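Local coordinates for protein peptidoglycan D,D-transpeptidase FtsI (Yersinia pestis, PDB 6SYN) that probably cross-links the peptide stems of septal peptidoglycan during cell division, as a class B penicillin-binding protein with D,D-transpeptidase activity that reacts with beta-lactams, at residues Leu373-Ala378 with Gly384-Leu389; Lys432-Ala437 with Gly501-Met506. All blocks are in the same frame, centred on the assembly; numbering follows the deposited sequence.

Interaction 1: Leu373-Ala378 with Gly384-Leu389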
# COMPACT_ATOMS: atom_id res chain seq x y z
N LEU A 373 -0.44 4.00 -8.54
CA LEU A 373 -1.89 4.30 -8.74
C LEU A 373 -2.30 5.48 -7.85
O LEU A 373 -3.15 6.28 -8.30
CB LEU A 373 -2.70 3.04 -8.42
CG LEU A 373 -4.20 3.12 -8.70
CD1 LEU A 373 -4.46 3.45 -10.16
CD2 LEU A 373 -4.90 1.83 -8.32
N ALA A 374 -1.74 5.59 -6.65
CA ALA A 374 -2.01 6.68 -5.69
C ALA A 374 -1.54 8.00 -6.30
O ALA A 374 -2.26 9.01 -6.17
CB ALA A 374 -1.33 6.41 -4.37
N ARG A 375 -0.38 7.99 -6.96
CA ARG A 375 0.20 9.19 -7.61
C ARG A 375 -0.67 9.62 -8.80
O ARG A 375 -0.83 10.84 -8.98
CB ARG A 375 1.65 8.92 -8.03
CG ARG A 375 2.39 10.18 -8.45
CD ARG A 375 3.77 9.91 -9.02
NE ARG A 375 3.77 8.78 -9.93
CZ ARG A 375 4.83 8.04 -10.22
NH1 ARG A 375 6.01 8.31 -9.68
NH2 ARG A 375 4.71 7.03 -11.06
N VAL A 376 -1.23 8.67 -9.57
CA VAL A 376 -2.20 8.99 -10.65
C VAL A 376 -3.34 9.82 -10.04
O VAL A 376 -3.63 10.92 -10.55
CB VAL A 376 -2.73 7.73 -11.36
CG1 VAL A 376 -3.93 8.03 -12.25
CG2 VAL A 376 -1.64 7.04 -12.18
N TYR A 377 -3.93 9.35 -8.94
CA TYR A 377 -5.12 9.96 -8.31
C TYR A 377 -4.72 11.26 -7.58
O TYR A 377 -5.57 12.18 -7.54
CB TYR A 377 -5.87 8.89 -7.49
CG TYR A 377 -6.76 8.06 -8.38
CD1 TYR A 377 -6.24 7.05 -9.17
CD2 TYR A 377 -8.10 8.37 -8.53
CE1 TYR A 377 -7.04 6.31 -10.03
CE2 TYR A 377 -8.91 7.66 -9.39
CZ TYR A 377 -8.38 6.62 -10.14
OH TYR A 377 -9.18 5.92 -10.99
N ALA A 378 -3.48 11.35 -7.09
CA ALA A 378 -2.88 12.58 -6.51
C ALA A 378 -2.72 13.65 -7.60
O ALA A 378 -2.84 14.86 -7.28
CB ALA A 378 -1.56 12.27 -5.86
N GLY A 384 -4.42 18.00 -12.51
CA GLY A 384 -3.46 17.80 -13.61
C GLY A 384 -2.06 18.33 -13.32
O GLY A 384 -1.38 18.76 -14.28
N VAL A 385 -1.61 18.27 -12.06
CA VAL A 385 -0.23 18.67 -11.65
C VAL A 385 0.49 17.43 -11.08
O VAL A 385 0.23 17.08 -9.91
CB VAL A 385 -0.25 19.85 -10.66
CG1 VAL A 385 1.13 20.15 -10.08
CG2 VAL A 385 -0.84 21.09 -11.30
N TYR A 386 1.33 16.79 -11.90
CA TYR A 386 2.15 15.61 -11.55
C TYR A 386 3.28 16.05 -10.61
O TYR A 386 4.23 16.71 -11.08
CB TYR A 386 2.69 14.95 -12.82
CG TYR A 386 3.53 13.71 -12.59
CD1 TYR A 386 2.95 12.48 -12.38
CD2 TYR A 386 4.92 13.78 -12.61
CE1 TYR A 386 3.71 11.34 -12.18
CE2 TYR A 386 5.70 12.65 -12.40
CZ TYR A 386 5.09 11.43 -12.19
OH TYR A 386 5.85 10.31 -11.99
N ARG A 387 3.17 15.69 -9.32
CA ARG A 387 4.15 16.03 -8.26
C ARG A 387 4.93 14.77 -7.87
O ARG A 387 4.39 13.67 -7.91
CB ARG A 387 3.45 16.66 -7.06
CG ARG A 387 3.61 18.18 -7.01
CD ARG A 387 3.01 18.84 -5.78
NE ARG A 387 1.58 19.04 -5.97
CZ ARG A 387 1.01 20.15 -6.44
NH1 ARG A 387 -0.31 20.19 -6.58
NH2 ARG A 387 1.73 21.21 -6.74
N PRO A 388 6.23 14.89 -7.53
CA PRO A 388 6.98 13.77 -6.96
C PRO A 388 6.55 13.35 -5.55
O PRO A 388 6.18 14.20 -4.75
CB PRO A 388 8.44 14.26 -6.91
CG PRO A 388 8.38 15.77 -7.07
CD PRO A 388 7.06 16.08 -7.76
N LEU A 389 6.66 12.05 -5.27
CA LEU A 389 6.37 11.42 -3.96
C LEU A 389 7.54 11.65 -3.00
O LEU A 389 8.65 11.89 -3.49
CB LEU A 389 6.14 9.92 -4.20
CG LEU A 389 4.93 9.57 -5.07
CD1 LEU A 389 5.11 8.21 -5.72
CD2 LEU A 389 3.65 9.61 -4.25
O HOH W 1 7.22 10.01 -7.64
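Arg375 reaches out from helix 370-381 and lays its guanidinium against the hydroxyl end of Tyr386, whose OH sits 2.9 Å above the guanidinium plane, over its centre. The planes of the two groups are 50° apart, so this is no flat stack, and although Tyr386 OH lies 3.1 Å from Arg375 NH1, the angle is too poor for a hydrogen bond. Further back, CD of Arg375 meets the ring at CE1 of Tyr386, 3.5 Å away. With CG anti to the backbone N (chi1 -169°), the arginine chain leaves the helix extended and then bends at chi3, which brings the guanidinium to the hydroxyl of Tyr386. Within the transpeptidase domain the chain leaves helix 370-381 and runs into the short strand 385-386, which pairs antiparallel with 401-402. CD1 of Leu389 packs 3.9 Å from Arg375 CD, the two side chains crossing at about a right angle. A water in the guanidinium plane accepts from Arg375 NH1 at 2.9 Å and also from the backbone N of Leu389, bridging the segments. NH1 donates to the carbonyl of Ala333 as well, and NH2 makes a weak hydrogen bond to that of Lys332.

Interaction 2: Lys432-Ala437 with Gly501-Met506; sequences KGYRIA and GVLRTM
The C-terminal helix of the transpeptidase fold, 492-505, meets the loop that leads into edge strand 437-446, and Tyr434 of that loop carries most of the contact. Leu503 lies over one face of its ring: CD1 of Leu503 stands 3.8 Å from the ring centroid and 14° off the normal, a CH-pi contact, while Leu503 CB packs 3.7 Å from Tyr434 CZ. The two side chains slide past each other in opposite directions, so the leucine spans the ring from its root to its hydroxyl end. Arg504 comes to the ring edge instead. Its chain bends at chi2 (-54°), bringing the guanidinium round so that its own face is turned to Tyr434 CE2, 3.7 Å above the plane and over the centre; the planes are 77° apart, close to perpendicular. Arg504 NH1 also comes within 3.9 Å of Lys432 O. No hydrogen bond joins the segments here, and the hydroxyl of Tyr434 is bonded to the carbonyl of Ile508, in the tail beyond the helix. Pro465 and Ile508 also touch Leu503, whereas Val502 and Met506 turn to Phe471 on strand 471-478 and to helix 183-199.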
# COMPACT_ATOMS: atom_id res chain seq x y z
N LYS A 432 -20.71 11.04 4.68
CA LYS A 432 -21.79 11.96 5.12
C LYS A 432 -21.20 13.37 5.25
O LYS A 432 -20.26 13.56 6.05
CB LYS A 432 -22.41 11.48 6.43
CG LYS A 432 -23.15 10.15 6.37
CD LYS A 432 -24.39 10.16 5.50
CE LYS A 432 -25.15 8.84 5.51
NZ LYS A 432 -26.00 8.69 6.72
N GLY A 433 -21.72 14.32 4.46
CA GLY A 433 -21.41 15.76 4.55
C GLY A 433 -20.26 16.17 3.66
O GLY A 433 -19.82 17.33 3.78
N TYR A 434 -19.78 15.27 2.79
CA TYR A 434 -18.65 15.50 1.86
C TYR A 434 -18.99 14.96 0.47
O TYR A 434 -19.68 13.92 0.38
CB TYR A 434 -17.37 14.81 2.35
CG TYR A 434 -16.76 15.38 3.61
CD1 TYR A 434 -15.86 16.44 3.56
CD2 TYR A 434 -17.04 14.83 4.85
CE1 TYR A 434 -15.28 16.94 4.71
CE2 TYR A 434 -16.47 15.33 6.01
CZ TYR A 434 -15.58 16.39 5.94
OH TYR A 434 -15.02 16.88 7.08
N ARG A 435 -18.50 15.65 -0.56
CA ARG A 435 -18.52 15.21 -1.98
C ARG A 435 -17.20 14.52 -2.29
O ARG A 435 -16.14 15.02 -1.84
CB ARG A 435 -18.66 16.42 -2.92
CG ARG A 435 -19.84 17.34 -2.61
CD ARG A 435 -19.62 18.71 -3.22
NE ARG A 435 -19.32 18.66 -4.65
CZ ARG A 435 -18.84 19.67 -5.37
NH1 ARG A 435 -18.59 20.84 -4.80
NH2 ARG A 435 -18.61 19.51 -6.66
N ILE A 436 -17.24 13.41 -3.04
CA ILE A 436 -16.03 12.59 -3.36
C ILE A 436 -16.02 12.24 -4.86
O ILE A 436 -17.10 12.06 -5.44
CB ILE A 436 -15.92 11.33 -2.48
CG1 ILE A 436 -16.99 10.27 -2.80
CG2 ILE A 436 -15.94 11.69 -1.00
CD1 ILE A 436 -16.80 8.98 -2.04
N ALA A 437 -14.82 12.17 -5.43
CA ALA A 437 -14.55 11.74 -6.82
C ALA A 437 -13.74 10.43 -6.78
O ALA A 437 -12.51 10.48 -6.57
CB ALA A 437 -13.82 12.83 -7.56
N GLY A 501 -12.63 9.46 8.25
CA GLY A 501 -11.75 9.73 9.40
C GLY A 501 -10.65 10.72 9.03
O GLY A 501 -10.43 11.68 9.80
N VAL A 502 -9.99 10.52 7.89
CA VAL A 502 -8.95 11.44 7.37
C VAL A 502 -9.50 12.87 7.39
O VAL A 502 -8.93 13.72 8.11
CB VAL A 502 -8.46 11.02 5.97
CG1 VAL A 502 -7.68 12.13 5.29
CG2 VAL A 502 -7.65 9.74 6.02
N LEU A 503 -10.58 13.14 6.63
CA LEU A 503 -11.18 14.50 6.47
C LEU A 503 -11.46 15.12 7.84
O LEU A 503 -11.23 16.33 8.00
CB LEU A 503 -12.47 14.40 5.65
CG LEU A 503 -12.26 14.17 4.15
CD1 LEU A 503 -13.49 13.54 3.51
CD2 LEU A 503 -11.90 15.47 3.45
N ARG A 504 -11.92 14.31 8.80
CA ARG A 504 -12.33 14.75 10.16
C ARG A 504 -11.10 14.97 11.05
O ARG A 504 -11.04 16.03 11.70
CB ARG A 504 -13.31 13.74 10.78
CG ARG A 504 -14.74 13.88 10.27
CD ARG A 504 -15.29 15.29 10.45
NE ARG A 504 -16.65 15.61 10.03
CZ ARG A 504 -17.58 14.78 9.54
NH1 ARG A 504 -18.77 15.27 9.22
NH2 ARG A 504 -17.37 13.48 9.37
N THR A 505 -10.17 14.01 11.08
CA THR A 505 -8.87 14.14 11.79
C THR A 505 -8.19 15.44 11.37
O THR A 505 -7.76 16.20 12.25
CB THR A 505 -7.93 12.96 11.48
OG1 THR A 505 -8.57 11.73 11.81
CG2 THR A 505 -6.62 13.06 12.23
N MET A 506 -8.12 15.68 10.06
CA MET A 506 -7.40 16.82 9.42
C MET A 506 -8.28 18.08 9.41
O MET A 506 -7.86 19.07 8.77
CB MET A 506 -6.99 16.44 8.00
CG MET A 506 -6.03 15.26 7.96
SD MET A 506 -4.58 15.54 9.02
CE MET A 506 -3.75 16.81 8.09

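In the fold
From the N terminus, the chain passes through the elongated N-terminal region before it enters the transpeptidase domain, where both contacts lie. Interaction 1 comes first and closes a short local loop: five residues separate 373-378 from 384-389, three of them still in helix 370-381; that helix packs on strands 204-211, 455-464 and 471-478 of the central sheet. Helix 406-416 follows, and interaction 2 then opens at 432-437. Its loop is long, taking in strands 437-446, 455-464 and 471-478 before helix 492-505 returns to meet the start. The two are therefore in series, neither nesting nor crossing, their centres about 20 Å apart. Strands 455-464 and 471-478, formed within the second loop, support the helix of the first.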